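Local coordinates for protein putative cathepsin d (Ixodes ricinus, PDB 5N7N) that is probably an aspartic endopeptidase of the pepsin-like A1 family, here in its zymogen form, at residues A[4-9]-A[192-197]; A[29-34]-A[327-332]; A[76-81]-A[137-142]; A[35-40]-A[250-255]; A[210-215]-A[295-300]. All coordinates share one frame; numbering follows the deposited sequence.

How the interactions relate
The five contacts differ in burial and in chemistry: interactions 1 and 3 are buried, the other three partly buried. Interaction 1 is a backbone ladder, joined to interaction 4 by a probable hydrogen bond from Phe9 N to Val39 O and by packing of Arg8 on Val39 and Tyr40. Interaction 4, near the centre of the chain, has no hydrogen bond of its own, and its segment 35-40 follows directly on that of interaction 2, a sulfur-and-proline contact. Interaction 3 relies on histidines and meets interaction 4 through Leu138 and Leu35. Interaction 5, about 38 Å from interaction 3 between centres, stands apart and combines a serine hydroxyl with small apolar groups.

Interaction 1. Residues A[4-9]-A[192-197]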
# COMPACT_ATOMS: atom_id res chain seq x y z
N ILE A 4 -11.91 -4.43 10.16
CA ILE A 4 -12.29 -4.41 8.74
C ILE A 4 -11.60 -5.52 7.94
O ILE A 4 -10.37 -5.63 7.96
CB ILE A 4 -12.13 -2.98 8.09
CG1 ILE A 4 -13.51 -2.39 7.82
CG2 ILE A 4 -11.42 -2.98 6.73
CD1 ILE A 4 -14.42 -2.25 9.03
N PRO A 5 -12.41 -6.33 7.21
CA PRO A 5 -11.83 -7.42 6.45
C PRO A 5 -11.37 -6.94 5.08
O PRO A 5 -12.09 -6.20 4.39
CB PRO A 5 -13.00 -8.41 6.33
CG PRO A 5 -14.24 -7.56 6.40
CD PRO A 5 -13.86 -6.21 6.95
N LEU A 6 -10.18 -7.37 4.68
CA LEU A 6 -9.61 -7.03 3.40
C LEU A 6 -9.74 -8.17 2.38
O LEU A 6 -9.67 -9.35 2.73
CB LEU A 6 -8.14 -6.64 3.57
CG LEU A 6 -7.88 -5.38 4.40
CD1 LEU A 6 -6.39 -5.16 4.58
CD2 LEU A 6 -8.53 -4.18 3.73
N THR A 7 -9.95 -7.79 1.12
CA THR A 7 -9.97 -8.73 0.02
C THR A 7 -8.80 -8.42 -0.90
O THR A 7 -8.52 -7.26 -1.21
CB THR A 7 -11.29 -8.66 -0.75
OG1 THR A 7 -12.38 -8.75 0.17
CG2 THR A 7 -11.38 -9.82 -1.76
N ARG A 8 -8.13 -9.49 -1.34
CA ARG A 8 -6.98 -9.41 -2.23
C ARG A 8 -7.48 -9.65 -3.65
O ARG A 8 -8.35 -10.48 -3.85
CB ARG A 8 -5.93 -10.47 -1.86
CG ARG A 8 -4.54 -10.18 -2.39
CD ARG A 8 -3.63 -11.40 -2.32
NE ARG A 8 -3.75 -12.19 -3.55
CZ ARG A 8 -2.95 -12.09 -4.63
NH1 ARG A 8 -1.91 -11.26 -4.66
NH2 ARG A 8 -3.20 -12.86 -5.69
N PHE A 9 -6.94 -8.91 -4.61
CA PHE A 9 -7.26 -9.11 -6.03
C PHE A 9 -6.01 -8.91 -6.87
O PHE A 9 -5.08 -8.23 -6.47
CB PHE A 9 -8.34 -8.13 -6.50
CG PHE A 9 -7.93 -6.67 -6.42
CD1 PHE A 9 -8.09 -5.95 -5.24
CD2 PHE A 9 -7.37 -6.03 -7.52
CE1 PHE A 9 -7.71 -4.62 -5.15
CE2 PHE A 9 -6.98 -4.71 -7.44
CZ PHE A 9 -7.16 -4.00 -6.26
N GLY A 192 -7.32 -10.47 4.25
CA GLY A 192 -6.55 -9.85 5.33
C GLY A 192 -7.44 -9.01 6.20
O GLY A 192 -8.66 -9.16 6.17
N GLU A 193 -6.84 -8.12 6.97
CA GLU A 193 -7.62 -7.27 7.86
C GLU A 193 -6.84 -6.03 8.33
O GLU A 193 -5.61 -6.05 8.42
CB GLU A 193 -8.17 -8.11 9.02
CG GLU A 193 -8.21 -7.48 10.41
CD GLU A 193 -8.25 -8.53 11.50
OE1 GLU A 193 -9.06 -9.48 11.37
OE2 GLU A 193 -7.47 -8.39 12.48
N VAL A 194 -7.59 -4.97 8.61
CA VAL A 194 -7.09 -3.81 9.33
C VAL A 194 -7.85 -3.75 10.65
O VAL A 194 -9.08 -3.69 10.66
CB VAL A 194 -7.32 -2.49 8.55
CG1 VAL A 194 -6.62 -1.32 9.24
CG2 VAL A 194 -6.83 -2.62 7.13
N LEU A 195 -7.11 -3.80 11.76
CA LEU A 195 -7.68 -3.69 13.10
C LEU A 195 -7.41 -2.29 13.64
O LEU A 195 -6.25 -1.92 13.87
CB LEU A 195 -7.07 -4.75 14.04
CG LEU A 195 -7.40 -4.67 15.55
CD1 LEU A 195 -8.90 -4.69 15.80
CD2 LEU A 195 -6.74 -5.81 16.32
N PHE A 196 -8.48 -1.53 13.83
CA PHE A 196 -8.42 -0.15 14.30
C PHE A 196 -8.63 -0.11 15.81
O PHE A 196 -9.64 -0.63 16.30
CB PHE A 196 -9.52 0.69 13.65
CG PHE A 196 -9.28 0.99 12.19
CD1 PHE A 196 -8.51 2.09 11.81
CD2 PHE A 196 -9.85 0.19 11.21
CE1 PHE A 196 -8.31 2.37 10.47
CE2 PHE A 196 -9.64 0.47 9.87
CZ PHE A 196 -8.87 1.55 9.49
N GLY A 197 -7.70 0.53 16.52
CA GLY A 197 -7.76 0.63 17.98
C GLY A 197 -7.28 -0.61 18.74
O GLY A 197 -7.64 -0.80 19.90
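With CG anti to its carbonyl carbon (chi1 -64°), Leu6 lays its branched end against the neighbouring strand, where Val194, its CG1 anti to the backbone N (chi1 -172°), presents CG2. The two side chains meet at a slant, Leu6 CD1 lying 3.6 Å from Val194 CG2. Nearer the backbone, Leu6 CB packs 3.6 Å from the carbonyl carbon of Gly192, its partner without a side chain in the antiparallel pairing. Ile4 and Val194 bond in both directions: Ile4 N reaches Val194 O at 3.0 Å, and Val194 N reaches Ile4 O at 2.9 Å. Ile4 O also receives a CA-H contact from Glu193, so two donors share it. A third backbone bond, Leu6 N to Gly192 O at 2.8 Å, is nearly straight at hydrogen, yet the donor stands above the carbonyl plane. Phe57 packs against both Ile4 and Leu6, whereas Pro5 and Glu193 occupy the other face, where the Glu193 carboxylate forms a salt bridge with Arg3. Strand 2-8 thus lies between strands 40-46 and 192-196, as expected of the interdomain sheet of a pepsin-like zymogen, in which the first propeptide strand holds the place later taken by the mature N-terminus.

Interaction 2. Residues A[29-34]-A[327-332]; sequences PEPLVN and LEMPQP
Met329 meets Pro31 at the active-site cleft of this pepsin-like fold, where the chain leading to strand 40-46 passes a proline-rich loop that probably corresponds to the one flanking the cleft in cathepsin D. The contact depends on how the thioether is folded. Met329 CG stands beside the backbone N, anti to the carbonyl carbon (chi1 -71°); the chain then runs on extended before bending at its last torsion (chi3 -66°). This path sets the sulfur against the Glu30-Pro31 peptide bond, with Met329 SD 3.3 Å from Pro31 N and 3.4 Å from Glu30 C. The same sulfur touches the pyrrolidine ring, 3.5 Å from Pro31 CD and 3.7 Å from Pro31 CG, and the two side chains cross at about a right angle. Behind the sulfur, Met329 CG packs against Glu30 CA at 3.8 Å. No hydrogen bond spans the two segments, so the fit is one of shape and dispersion. Ile335 of strand 334-336 touches both Pro31 and Met329, and the carbonyl of Pro31 is held by the hydroxyl of Tyr218. Pro31 also lies about 5 Å, side chain to side chain, from Asn249, which occupies a predicted catalytic position and is changed in this structure. At the more exposed margin proline meets proline: Pro330 CD sits 3.3 Å from Pro29 O.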
# COMPACT_ATOMS: atom_id res chain seq x y z
N PRO A 29 8.70 12.07 -8.38
CA PRO A 29 9.20 13.15 -7.50
C PRO A 29 9.28 12.70 -6.04
O PRO A 29 10.05 13.25 -5.26
CB PRO A 29 8.15 14.26 -7.68
CG PRO A 29 6.89 13.53 -8.05
CD PRO A 29 7.33 12.35 -8.86
N GLU A 30 8.45 11.72 -5.69
CA GLU A 30 8.39 11.14 -4.36
C GLU A 30 7.43 9.94 -4.48
O GLU A 30 6.86 9.72 -5.57
CB GLU A 30 7.84 12.16 -3.36
CG GLU A 30 6.36 12.49 -3.61
CD GLU A 30 6.05 13.96 -3.58
OE1 GLU A 30 5.13 14.35 -2.84
OE2 GLU A 30 6.72 14.73 -4.30
N PRO A 31 7.22 9.18 -3.39
CA PRO A 31 6.28 8.08 -3.50
C PRO A 31 4.89 8.59 -3.86
O PRO A 31 4.43 9.59 -3.29
CB PRO A 31 6.29 7.46 -2.10
CG PRO A 31 7.63 7.81 -1.57
CD PRO A 31 7.83 9.22 -2.05
N LEU A 32 4.29 7.92 -4.83
CA LEU A 32 2.96 8.23 -5.35
C LEU A 32 2.07 7.00 -5.25
O LEU A 32 2.53 5.86 -5.39
CB LEU A 32 3.03 8.62 -6.83
CG LEU A 32 3.79 9.86 -7.26
CD1 LEU A 32 3.65 10.00 -8.77
CD2 LEU A 32 3.31 11.12 -6.53
N VAL A 33 0.78 7.24 -5.06
CA VAL A 33 -0.23 6.20 -5.21
C VAL A 33 -0.26 5.84 -6.69
O VAL A 33 -0.14 6.72 -7.55
CB VAL A 33 -1.62 6.70 -4.80
CG1 VAL A 33 -2.66 5.59 -4.91
CG2 VAL A 33 -1.59 7.23 -3.37
N ASN A 34 -0.38 4.55 -6.98
CA ASN A 34 -0.56 4.09 -8.35
C ASN A 34 -1.65 3.02 -8.36
O ASN A 34 -1.49 1.94 -7.80
CB ASN A 34 0.75 3.56 -8.91
CG ASN A 34 0.73 3.44 -10.43
OD1 ASN A 34 -0.24 2.94 -11.01
ND2 ASN A 34 1.80 3.87 -11.08
N LEU A 327 13.27 2.18 -8.27
CA LEU A 327 12.51 3.37 -8.55
C LEU A 327 13.25 4.55 -7.98
O LEU A 327 13.34 4.70 -6.75
CB LEU A 327 11.13 3.29 -7.91
CG LEU A 327 10.22 4.51 -8.02
CD1 LEU A 327 10.10 4.98 -9.46
CD2 LEU A 327 8.86 4.16 -7.45
N GLU A 328 13.77 5.40 -8.86
CA GLU A 328 14.47 6.60 -8.43
C GLU A 328 13.49 7.69 -7.98
O GLU A 328 12.48 7.97 -8.65
CB GLU A 328 15.35 7.14 -9.56
CG GLU A 328 16.31 8.26 -9.15
CD GLU A 328 16.93 8.94 -10.35
OE1 GLU A 328 17.57 10.00 -10.19
OE2 GLU A 328 16.76 8.44 -11.48
N MET A 329 13.78 8.27 -6.83
CA MET A 329 13.21 9.53 -6.42
C MET A 329 14.38 10.39 -5.99
O MET A 329 15.44 9.86 -5.67
CB MET A 329 12.24 9.33 -5.27
CG MET A 329 10.95 8.64 -5.67
SD MET A 329 10.16 7.85 -4.27
CE MET A 329 11.36 6.57 -3.88
N PRO A 330 14.20 11.73 -5.99
CA PRO A 330 15.24 12.66 -5.54
C PRO A 330 15.74 12.37 -4.12
O PRO A 330 16.95 12.36 -3.89
CB PRO A 330 14.53 14.02 -5.58
CG PRO A 330 13.48 13.87 -6.62
CD PRO A 330 13.01 12.45 -6.49
N GLN A 331 14.80 12.17 -3.19
CA GLN A 331 15.11 11.77 -1.82
C GLN A 331 14.91 10.25 -1.75
O GLN A 331 13.78 9.80 -1.52
CB GLN A 331 14.20 12.47 -0.82
CG GLN A 331 14.45 13.96 -0.71
CD GLN A 331 13.30 14.70 -0.03
OE1 GLN A 331 12.21 14.84 -0.60
NE2 GLN A 331 13.53 15.17 1.20
N PRO A 332 16.00 9.47 -1.95
CA PRO A 332 15.90 8.03 -2.23
C PRO A 332 15.26 7.28 -1.07
O PRO A 332 15.60 7.51 0.10
CB PRO A 332 17.36 7.61 -2.41
CG PRO A 332 18.12 8.56 -1.55
CD PRO A 332 17.40 9.87 -1.74

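Interaction 3. Residues A[76-81]-A[137-142]; sequences CLHHHR and SLLEAP
His79 NE2 donates a 2.7 Å hydrogen bond to Ala141 O, bent to 136° at the hydrogen. The acceptor lies close to the imidazole plane, at the ring edge, and Leu138 O comes to the same rim, 3.2 Å from His79 CE1. The ring is fixed from its other nitrogen too, since His79 ND1 is hydrogen-bonded to Tyr75 O, and the tyrosine ring itself meets the imidazole. Alongside, His78 uses its face instead of its edge. CG of His78 is anti to the carbonyl carbon (chi1 -71°), which turns the imidazole to Leu139, whose CD2 makes a CH-pi contact 3.9 Å from the centroid of the His78 ring, 22° off the normal. His78 ND1 is bonded to Lys74 O. Segment 76-81 thus leaves the short helix 74-77, anchored by the Cys71-Cys76 disulfide, and rests on the loop before strand 145-148 through two histidines, one by a ring-edge hydrogen bond and the other by a CH-pi contact over its face. Because both nitrogens of His79 address backbone carbonyl oxygens, which can only accept, the geometry is consistent with a doubly protonated, positively charged imidazole, further favoured perhaps by the nearby Leu138 carbonyl.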
# COMPACT_ATOMS: atom_id res chain seq x y z
N CYS A 76 -15.61 6.40 -13.46
CA CYS A 76 -16.65 6.63 -12.47
C CYS A 76 -17.92 5.85 -12.80
O CYS A 76 -18.54 5.28 -11.90
CB CYS A 76 -16.99 8.12 -12.36
SG CYS A 76 -15.65 9.20 -11.79
N LEU A 77 -18.29 5.82 -14.08
CA LEU A 77 -19.49 5.10 -14.49
C LEU A 77 -19.39 3.62 -14.25
O LEU A 77 -20.40 2.96 -14.10
CB LEU A 77 -19.83 5.37 -15.97
CG LEU A 77 -20.38 6.77 -16.29
CD1 LEU A 77 -20.92 6.83 -17.70
CD2 LEU A 77 -21.46 7.22 -15.31
N HIS A 78 -18.16 3.10 -14.19
CA HIS A 78 -17.91 1.70 -13.90
C HIS A 78 -17.69 1.38 -12.42
O HIS A 78 -17.27 0.27 -12.09
CB HIS A 78 -16.72 1.21 -14.71
CG HIS A 78 -17.01 1.09 -16.16
ND1 HIS A 78 -17.35 2.16 -16.95
CD2 HIS A 78 -17.02 0.01 -16.98
CE1 HIS A 78 -17.53 1.76 -18.20
NE2 HIS A 78 -17.34 0.45 -18.24
N HIS A 79 -18.00 2.32 -11.53
CA HIS A 79 -17.84 2.09 -10.10
C HIS A 79 -18.99 2.68 -9.32
O HIS A 79 -19.81 3.41 -9.88
CB HIS A 79 -16.50 2.68 -9.67
CG HIS A 79 -15.33 1.92 -10.21
ND1 HIS A 79 -14.63 2.32 -11.32
CD2 HIS A 79 -14.78 0.74 -9.83
CE1 HIS A 79 -13.68 1.44 -11.59
NE2 HIS A 79 -13.75 0.47 -10.70
N HIS A 80 -19.06 2.35 -8.04
CA HIS A 80 -20.03 2.99 -7.13
C HIS A 80 -19.69 4.49 -6.95
O HIS A 80 -18.52 4.87 -6.93
CB HIS A 80 -20.11 2.27 -5.78
CG HIS A 80 -20.76 0.91 -5.85
ND1 HIS A 80 -20.09 -0.22 -6.26
CD2 HIS A 80 -22.02 0.51 -5.55
CE1 HIS A 80 -20.91 -1.26 -6.23
NE2 HIS A 80 -22.09 -0.84 -5.80
N ARG A 81 -20.72 5.34 -6.85
CA ARG A 81 -20.55 6.80 -6.77
C ARG A 81 -21.32 7.39 -5.60
O ARG A 81 -22.41 6.95 -5.28
CB ARG A 81 -20.93 7.47 -8.09
CG ARG A 81 -20.34 6.75 -9.29
CD ARG A 81 -20.55 7.42 -10.63
NE ARG A 81 -21.83 7.12 -11.23
CZ ARG A 81 -22.28 5.91 -11.60
NH1 ARG A 81 -21.57 4.78 -11.43
NH2 ARG A 81 -23.49 5.82 -12.13
N SER A 137 -7.30 1.21 -18.30
CA SER A 137 -7.62 -0.18 -17.91
C SER A 137 -8.07 -0.40 -16.45
O SER A 137 -7.94 -1.50 -15.89
CB SER A 137 -6.46 -1.12 -18.28
OG SER A 137 -6.18 -1.07 -19.68
N LEU A 138 -8.66 0.64 -15.86
CA LEU A 138 -9.18 0.57 -14.49
C LEU A 138 -10.68 0.28 -14.43
O LEU A 138 -11.26 0.31 -13.35
CB LEU A 138 -8.87 1.87 -13.76
CG LEU A 138 -7.40 2.20 -13.54
CD1 LEU A 138 -7.27 3.62 -13.03
CD2 LEU A 138 -6.75 1.24 -12.55
N LEU A 139 -11.30 -0.08 -15.55
CA LEU A 139 -12.75 -0.26 -15.62
C LEU A 139 -13.21 -1.56 -14.93
O LEU A 139 -14.37 -1.71 -14.56
CB LEU A 139 -13.23 -0.25 -17.08
CG LEU A 139 -13.14 1.04 -17.92
CD1 LEU A 139 -11.71 1.45 -18.27
CD2 LEU A 139 -13.91 0.85 -19.22
N GLU A 140 -12.28 -2.50 -14.78
CA GLU A 140 -12.52 -3.77 -14.09
C GLU A 140 -12.31 -3.66 -12.58
O GLU A 140 -12.75 -4.53 -11.84
CB GLU A 140 -11.57 -4.84 -14.65
CG GLU A 140 -12.25 -6.13 -15.06
CD GLU A 140 -13.17 -5.95 -16.27
OE1 GLU A 140 -13.89 -6.92 -16.60
OE2 GLU A 140 -13.19 -4.85 -16.87
N ALA A 141 -11.60 -2.62 -12.14
CA ALA A 141 -11.08 -2.58 -10.78
C ALA A 141 -12.20 -2.74 -9.76
O ALA A 141 -13.19 -2.01 -9.81
CB ALA A 141 -10.31 -1.28 -10.55
N PRO A 142 -12.06 -3.70 -8.82
CA PRO A 142 -13.10 -3.94 -7.81
C PRO A 142 -13.22 -2.88 -6.71
O PRO A 142 -14.15 -2.95 -5.90
CB PRO A 142 -12.69 -5.28 -7.19
CG PRO A 142 -11.21 -5.36 -7.39
CD PRO A 142 -10.92 -4.63 -8.67

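Interaction 4. Residues A[35-40]-A[250-255]; sequences LLDVVY and TGTSLI. Unlike the reference sequence in segment 35-40: Val39 (reference Glu).
Val38 overlaps the backbone of Gly251, its CG1 lying 3.4 Å from Gly251 O. That methyl is anti to the carbonyl carbon of Val38 (chi1 -62°), and the same glycine oxygen receives a long CA-H contact, 3.6 Å from Val38 CA. One residue on, Val39, which differs from the reference sequence, sets CG2 3.4 Å from Ser253 OG. The serine hydroxyl is not left to this methyl, being hydrogen-bonded to Asp338. On the other flank Asp37 offers its CB to the threonine hydroxyl, 3.8 Å from Thr252 OG1, while its carboxylate turns to a salt bridge with Arg13. No hydrogen bond joins the two segments. Thr250 and Gly251 directly follow Asn249, the changed residue at a predicted catalytic position; Thr250 OG1 is hydrogen-bonded to Phe57 O and Thr250 N to Thr59 OG1, consistent with the fireman's grip of aspartic proteases. Segment 35-40 packs against segment 250-255 and is tied to helix 12-18 by the Asp37-Arg13 salt bridge; strand 2-8 packs on Val39 and Tyr40 through Arg8, and helix 338-341 and strand 334-336 support the segment 250-255.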
# COMPACT_ATOMS: atom_id res chain seq x y z
N LEU A 35 -2.76 3.33 -9.02
CA LEU A 35 -3.94 2.47 -9.06
C LEU A 35 -3.70 1.18 -9.85
O LEU A 35 -4.42 0.22 -9.67
CB LEU A 35 -5.14 3.23 -9.65
CG LEU A 35 -5.53 4.53 -8.94
CD1 LEU A 35 -6.76 5.17 -9.58
CD2 LEU A 35 -5.78 4.30 -7.47
N LEU A 36 -2.68 1.16 -10.71
CA LEU A 36 -2.28 -0.08 -11.37
C LEU A 36 -1.69 -1.12 -10.41
O LEU A 36 -1.69 -2.31 -10.74
CB LEU A 36 -1.26 0.19 -12.48
CG LEU A 36 -1.69 1.18 -13.58
CD1 LEU A 36 -0.57 1.39 -14.58
CD2 LEU A 36 -2.94 0.68 -14.28
N ASP A 37 -1.21 -0.68 -9.24
CA ASP A 37 -0.41 -1.50 -8.30
C ASP A 37 -1.15 -1.92 -7.03
O ASP A 37 -0.66 -2.74 -6.26
CB ASP A 37 0.85 -0.74 -7.88
CG ASP A 37 1.78 -0.48 -9.04
OD1 ASP A 37 1.99 -1.41 -9.84
OD2 ASP A 37 2.32 0.64 -9.18
N VAL A 38 -2.32 -1.33 -6.80
CA VAL A 38 -3.08 -1.59 -5.59
C VAL A 38 -3.68 -2.99 -5.64
O VAL A 38 -4.11 -3.46 -6.70
CB VAL A 38 -4.18 -0.53 -5.36
CG1 VAL A 38 -3.56 0.84 -5.16
CG2 VAL A 38 -5.21 -0.53 -6.50
N VAL A 39 -3.67 -3.67 -4.49
CA VAL A 39 -3.99 -5.09 -4.42
C VAL A 39 -5.00 -5.48 -3.32
O VAL A 39 -5.59 -6.55 -3.42
CB VAL A 39 -2.68 -5.91 -4.36
CG1 VAL A 39 -2.88 -7.35 -3.87
CG2 VAL A 39 -2.03 -5.96 -5.74
N TYR A 40 -5.23 -4.63 -2.32
CA TYR A 40 -6.14 -4.93 -1.21
C TYR A 40 -7.21 -3.86 -1.03
O TYR A 40 -6.87 -2.68 -0.93
CB TYR A 40 -5.35 -5.07 0.11
CG TYR A 40 -4.41 -6.27 0.15
CD1 TYR A 40 -4.84 -7.52 0.62
CD2 TYR A 40 -3.08 -6.16 -0.29
CE1 TYR A 40 -3.99 -8.61 0.65
CE2 TYR A 40 -2.22 -7.26 -0.26
CZ TYR A 40 -2.68 -8.48 0.21
OH TYR A 40 -1.83 -9.56 0.23
N THR A 250 1.00 -0.18 2.26
CA THR A 250 -0.02 -1.19 1.96
C THR A 250 -0.69 -1.01 0.58
O THR A 250 -1.48 -1.86 0.17
CB THR A 250 -1.14 -1.17 3.01
OG1 THR A 250 -1.72 0.14 3.07
CG2 THR A 250 -0.59 -1.55 4.40
N GLY A 251 -0.39 0.08 -0.12
CA GLY A 251 -0.98 0.37 -1.40
C GLY A 251 -0.22 -0.18 -2.57
O GLY A 251 -0.55 0.14 -3.72
N THR A 252 0.79 -1.00 -2.31
CA THR A 252 1.64 -1.55 -3.38
C THR A 252 2.10 -2.98 -3.03
O THR A 252 1.92 -3.43 -1.89
CB THR A 252 2.82 -0.58 -3.71
OG1 THR A 252 3.34 -0.84 -5.02
CG2 THR A 252 3.95 -0.65 -2.68
N SER A 253 2.67 -3.68 -4.01
CA SER A 253 3.17 -5.04 -3.81
C SER A 253 4.68 -5.09 -3.71
O SER A 253 5.22 -5.46 -2.67
CB SER A 253 2.68 -5.96 -4.92
OG SER A 253 1.28 -6.11 -4.82
N LEU A 254 5.36 -4.70 -4.79
CA LEU A 254 6.81 -4.89 -4.89
C LEU A 254 7.56 -4.08 -3.83
O LEU A 254 7.00 -3.18 -3.19
CB LEU A 254 7.36 -4.57 -6.30
CG LEU A 254 6.80 -5.22 -7.59
CD1 LEU A 254 7.92 -5.67 -8.54
CD2 LEU A 254 5.85 -6.39 -7.37
N ILE A 255 8.81 -4.46 -3.61
CA ILE A 255 9.71 -3.65 -2.84
C ILE A 255 10.48 -2.83 -3.85
O ILE A 255 10.97 -3.32 -4.87
CB ILE A 255 10.62 -4.47 -1.91
CG1 ILE A 255 9.81 -4.97 -0.72
CG2 ILE A 255 11.80 -3.65 -1.39
CD1 ILE A 255 10.45 -6.17 -0.04

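Interaction 5. Residues A[210-215]-A[295-300]; sequences YVPVTA and TISGKE
Ser297 and Tyr210 supply the polar part of this contact. Ser297 OG donates a 3.1 Å hydrogen bond to Tyr210 O, meeting the carbonyl at a C=O...donor angle of 128° and slightly tilted from its plane. The hydroxyl gets there because it is anti to the carbonyl carbon of Ser297 (chi1 -68°).

The apolar part centres on Val211. Its CB packs 3.6 Å from Ile296 CG2, with Val211 CG1 following at 3.7 Å from the same methyl, and the two side chains slant across each other. Val211 holds CG1 between the backbone N and the carbonyl carbon (chi1 57°), the more hindered rotamer. The serine oxygen shares in this packing as well, 3.3 Å from Val211 CB.

The backbone part lies within the hairpin. Ile296 to Lys299 is a type I' beta turn, in which Ser297 and Gly298 both take positive phi; Ile296 N bonds to Lys299 O at 2.7 Å and Lys299 N to Ile296 O at 3.1 Å. The tight loop thereby thrusts Ser297 at the strand 207-216. Strand 219-228 pairs with both strand 207-216 and strand 292-296, and its Asp224 takes the N-H of Gly298, while the Tyr210 ring makes a cation-pi contact with Arg354.

Chemically, the turn is pinned to a strand by a side-chain hydroxyl and a small apolar patch: the directional bond from Ser297 orients the turn, the Val211-Ile296 contact adds packing, and no backbone hydrogen bond joins the two segments.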
# COMPACT_ATOMS: atom_id res chain seq x y z
N TYR A 210 9.68 -2.42 17.38
CA TYR A 210 9.28 -1.08 17.03
C TYR A 210 10.45 -0.28 16.44
O TYR A 210 11.61 -0.49 16.81
CB TYR A 210 8.67 -0.39 18.26
CG TYR A 210 7.25 -0.84 18.55
CD1 TYR A 210 6.17 -0.33 17.82
CD2 TYR A 210 6.98 -1.78 19.56
CE1 TYR A 210 4.86 -0.72 18.09
CE2 TYR A 210 5.67 -2.18 19.83
CZ TYR A 210 4.61 -1.65 19.10
OH TYR A 210 3.32 -2.05 19.35
N VAL A 211 10.13 0.59 15.48
CA VAL A 211 11.06 1.55 14.93
C VAL A 211 10.39 2.94 14.92
O VAL A 211 9.23 3.05 14.52
CB VAL A 211 11.58 1.14 13.53
CG1 VAL A 211 10.46 0.92 12.52
CG2 VAL A 211 12.62 2.15 13.03
N PRO A 212 11.11 3.98 15.40
CA PRO A 212 10.56 5.34 15.39
C PRO A 212 10.32 5.91 13.99
O PRO A 212 11.13 5.68 13.08
CB PRO A 212 11.62 6.18 16.14
CG PRO A 212 12.85 5.32 16.19
CD PRO A 212 12.35 3.91 16.20
N VAL A 213 9.22 6.65 13.83
CA VAL A 213 8.93 7.39 12.60
C VAL A 213 9.91 8.55 12.50
O VAL A 213 10.10 9.26 13.47
CB VAL A 213 7.46 7.91 12.56
CG1 VAL A 213 7.27 9.00 11.50
CG2 VAL A 213 6.50 6.76 12.30
N THR A 214 10.52 8.74 11.33
CA THR A 214 11.53 9.79 11.14
C THR A 214 10.94 11.08 10.57
O THR A 214 11.13 12.15 11.16
CB THR A 214 12.69 9.31 10.25
OG1 THR A 214 12.20 8.87 8.98
CG2 THR A 214 13.45 8.16 10.93
N ALA A 215 10.25 10.98 9.43
CA ALA A 215 9.53 12.12 8.85
C ALA A 215 8.03 11.79 8.85
O ALA A 215 7.60 10.83 8.20
CB ALA A 215 10.03 12.41 7.45
N THR A 295 17.58 -4.83 8.01
CA THR A 295 17.86 -4.67 9.43
C THR A 295 17.18 -3.39 9.91
O THR A 295 17.48 -2.30 9.44
CB THR A 295 19.38 -4.68 9.71
OG1 THR A 295 19.90 -5.97 9.37
CG2 THR A 295 19.65 -4.41 11.19
N ILE A 296 16.26 -3.56 10.86
CA ILE A 296 15.48 -2.45 11.40
C ILE A 296 15.54 -2.47 12.92
O ILE A 296 15.16 -3.47 13.56
CB ILE A 296 14.00 -2.53 10.95
CG1 ILE A 296 13.91 -2.63 9.42
CG2 ILE A 296 13.22 -1.32 11.45
CD1 ILE A 296 12.53 -2.95 8.89
N SER A 297 15.99 -1.34 13.49
CA SER A 297 16.19 -1.18 14.94
C SER A 297 17.09 -2.27 15.54
O SER A 297 16.80 -2.81 16.60
CB SER A 297 14.83 -1.09 15.65
OG SER A 297 14.19 0.11 15.29
N GLY A 298 18.17 -2.58 14.82
CA GLY A 298 19.12 -3.62 15.21
C GLY A 298 18.68 -5.05 14.95
O GLY A 298 19.44 -5.97 15.25
N LYS A 299 17.49 -5.27 14.40
CA LYS A 299 16.98 -6.62 14.19
C LYS A 299 16.79 -6.92 12.72
O LYS A 299 16.34 -6.07 11.96
CB LYS A 299 15.65 -6.84 14.92
CG LYS A 299 15.25 -8.31 15.06
CD LYS A 299 13.81 -8.59 14.63
CE LYS A 299 13.47 -10.08 14.56
NZ LYS A 299 12.91 -10.62 15.83
N GLU A 300 17.12 -8.15 12.34
CA GLU A 300 17.03 -8.63 10.98
C GLU A 300 15.61 -9.07 10.62
O GLU A 300 14.99 -9.86 11.34
CB GLU A 300 17.96 -9.84 10.79
CG GLU A 300 19.43 -9.53 11.07
CD GLU A 300 20.40 -10.47 10.37
OE1 GLU A 300 20.00 -11.49 9.78
OE2 GLU A 300 21.59 -10.16 10.40